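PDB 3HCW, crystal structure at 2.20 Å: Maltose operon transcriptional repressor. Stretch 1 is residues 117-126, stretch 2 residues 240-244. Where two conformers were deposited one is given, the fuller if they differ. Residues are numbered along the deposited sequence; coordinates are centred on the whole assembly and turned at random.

Stretch 1, residues 117-126: LASENLTRHV
Stretch 2 (240-244) QTCID

A helix packs on a strand here through van der Waals packing, mostly apolar; no hydrogen bond crosses between the stretches. Residues 117-126 are helical throughout, with phi/psi near -62/-44, and the helix continues at both ends. Cys242 to Asp244 are extended, with phi/psi of -159/162, -92/119 and -78/117; Thr241 is at -68/132. The two axes approach to 8.8 Å and run nearly antiparallel, 159° between their N-to-C directions, so later helix residues meet earlier strand residues. Register is set by Ala118 and Ile243, whose CA atoms lie 6.7 Å apart. Together the stretches bury 263 Å².

Leu117 (chi1 t, chi2 p) is exposed, touches a crystal neighbour and is out of reach of the strand, though its O accepts from Asn121 N at 2.7 Å. Ala118 is the first contact residue. Its CB points toward the strand and stops 3.8 Å from Ile243 CG2, and Ala118 O lies 3.4 Å from the Ile243 CD1 methyl. That carbonyl is not left unpaired, since Leu122 N donates to Ala118 O at 3.0 Å.

Ser119 (chi1 p) points away, and its O receives both Thr123 N at 2.7 Å and Thr123 OG1 at 2.8 Å. Glu120, m and then t, is out of reach. Asn121 (chi1 m, chi2 -21°) points toward the strand but makes a slight contact, CB 4.4 Å from Ile243 CD1; its ND2 is hydrogen-bonded elsewhere in the structure.

Leu122, one turn after Ala118, is the main helix contributor. With chi1 t and chi2 p, it places CB 3.8 Å from Ile243 CG1 and CD1 4.2 Å from Thr241 CG2, the same CD1 lying 4.3 Å from Cys242 CA. Ile243 answers with chi1 and chi2 both m and is the most covered residue of the contact, its branched side chain spanning Ala118 and Leu122. Between Thr241 and Ile243, which point toward the helix, Cys242 (chi1 p) points away, the alternation expected of an extended chain.

Thr123 (m) turns its hydroxyl back to its own helix, and Arg124, poorly ordered, is out of reach. His125 closes the contact with chi1 t and chi2 75°: its CD2 meets Thr241 CG2 at 3.8 Å, obliquely to the ring. Thr241 (chi1 m) offers its methyl here; Val126 (m) points sideways without contact.

The rule is an Ala118, Leu122, His125 stripe facing alternate strand residues, with His125 NE2 and Thr241 OG1 hydrogen-bonded elsewhere.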

# COMPACT_ATOMS: atom_id res chain seq x y z
N LEU A 117 23.15 1.40 -11.29
CA LEU A 117 23.11 2.82 -11.62
C LEU A 117 22.16 3.58 -10.69
O LEU A 117 22.52 4.63 -10.15
CB LEU A 117 22.74 3.01 -13.10
CG LEU A 117 22.70 4.40 -13.73
CD1 LEU A 117 23.98 5.19 -13.46
CD2 LEU A 117 22.45 4.28 -15.22
N ALA A 118 20.98 3.00 -10.45
CA ALA A 118 19.98 3.61 -9.55
C ALA A 118 20.59 3.89 -8.19
O ALA A 118 20.50 5.03 -7.68
CB ALA A 118 18.75 2.73 -9.43
N SER A 119 21.26 2.86 -7.63
CA SER A 119 21.91 3.00 -6.33
C SER A 119 23.09 3.97 -6.35
O SER A 119 23.27 4.75 -5.41
CB SER A 119 22.33 1.64 -5.74
OG SER A 119 23.03 0.85 -6.68
N GLU A 120 23.88 3.92 -7.43
CA GLU A 120 24.99 4.83 -7.60
C GLU A 120 24.51 6.28 -7.66
O GLU A 120 25.14 7.14 -7.07
CB GLU A 120 25.75 4.50 -8.87
CG GLU A 120 26.70 3.37 -8.68
CD GLU A 120 27.40 2.94 -9.94
OE1 GLU A 120 27.20 3.58 -11.00
OE2 GLU A 120 28.15 1.95 -9.84
N ASN A 121 23.41 6.52 -8.37
CA ASN A 121 22.78 7.84 -8.42
C ASN A 121 22.34 8.31 -7.04
O ASN A 121 22.55 9.47 -6.68
CB ASN A 121 21.57 7.83 -9.36
CG ASN A 121 21.96 7.72 -10.80
OD1 ASN A 121 23.08 8.03 -11.16
ND2 ASN A 121 21.03 7.26 -11.64
N LEU A 122 21.72 7.41 -6.28
CA LEU A 122 21.26 7.75 -4.93
C LEU A 122 22.44 7.98 -4.00
O LEU A 122 22.45 8.99 -3.27
CB LEU A 122 20.33 6.67 -4.37
CG LEU A 122 19.61 6.95 -3.04
CD1 LEU A 122 18.47 7.92 -3.25
CD2 LEU A 122 19.08 5.65 -2.43
N THR A 123 23.42 7.07 -4.03
CA THR A 123 24.59 7.17 -3.16
C THR A 123 25.37 8.45 -3.47
O THR A 123 25.82 9.11 -2.55
CB THR A 123 25.54 5.92 -3.24
OG1 THR A 123 24.79 4.70 -3.11
CG2 THR A 123 26.59 5.96 -2.14
N ARG A 124 25.53 8.78 -4.75
CA ARG A 124 26.22 10.02 -5.16
C ARG A 124 25.54 11.26 -4.60
O ARG A 124 26.20 12.15 -4.07
CB ARG A 124 26.29 10.14 -6.69
CG ARG A 124 27.67 9.97 -7.29
CD ARG A 124 28.57 11.17 -6.98
NE ARG A 124 28.47 12.24 -7.96
CZ ARG A 124 29.03 13.45 -7.83
NH1 ARG A 124 29.72 13.76 -6.74
NH2 ARG A 124 28.88 14.36 -8.79
N HIS A 125 24.21 11.30 -4.70
CA HIS A 125 23.41 12.44 -4.22
C HIS A 125 23.60 12.75 -2.74
O HIS A 125 23.73 13.94 -2.37
CB HIS A 125 21.92 12.22 -4.52
CG HIS A 125 21.02 13.12 -3.73
ND1 HIS A 125 20.86 14.46 -4.02
CD2 HIS A 125 20.23 12.88 -2.65
CE1 HIS A 125 20.02 15.00 -3.16
NE2 HIS A 125 19.63 14.06 -2.32
N VAL A 126 23.61 11.71 -1.90
CA VAL A 126 23.82 11.93 -0.46
C VAL A 126 25.22 12.45 -0.18
O VAL A 126 25.40 13.30 0.71
CB VAL A 126 23.41 10.72 0.45
CG1 VAL A 126 21.99 10.30 0.16
CG2 VAL A 126 24.34 9.53 0.30
N GLN A 240 10.66 11.34 2.06
CA GLN A 240 11.91 10.66 1.75
C GLN A 240 12.41 10.84 0.33
O GLN A 240 11.64 10.74 -0.65
CB GLN A 240 11.80 9.17 2.08
CG GLN A 240 11.57 8.90 3.58
CD GLN A 240 12.80 9.15 4.39
OE1 GLN A 240 13.89 8.75 4.01
NE2 GLN A 240 12.64 9.82 5.53
N THR A 241 13.71 11.12 0.25
CA THR A 241 14.44 11.08 -1.00
C THR A 241 14.51 9.62 -1.44
O THR A 241 14.81 8.72 -0.63
CB THR A 241 15.82 11.68 -0.81
OG1 THR A 241 15.69 13.09 -0.56
CG2 THR A 241 16.70 11.48 -2.02
N CYS A 242 14.18 9.41 -2.71
CA CYS A 242 14.15 8.06 -3.24
C CYS A 242 14.26 7.98 -4.74
O CYS A 242 14.10 8.96 -5.47
CB CYS A 242 12.92 7.27 -2.76
SG CYS A 242 11.43 8.21 -2.65
N ILE A 243 14.62 6.78 -5.18
CA ILE A 243 14.73 6.45 -6.57
C ILE A 243 13.39 5.88 -7.03
O ILE A 243 12.93 4.85 -6.51
CB ILE A 243 15.84 5.40 -6.81
CG1 ILE A 243 17.20 5.91 -6.34
CG2 ILE A 243 15.87 5.00 -8.28
CD1 ILE A 243 17.78 7.08 -7.19
N ASP A 244 12.76 6.55 -7.99
CA ASP A 244 11.55 6.06 -8.63
C ASP A 244 11.92 4.97 -9.66
O ASP A 244 12.61 5.25 -10.63
CB ASP A 244 10.83 7.24 -9.29
CG ASP A 244 9.52 6.85 -9.94
OD1 ASP A 244 9.07 5.68 -9.80
OD2 ASP A 244 8.92 7.73 -10.59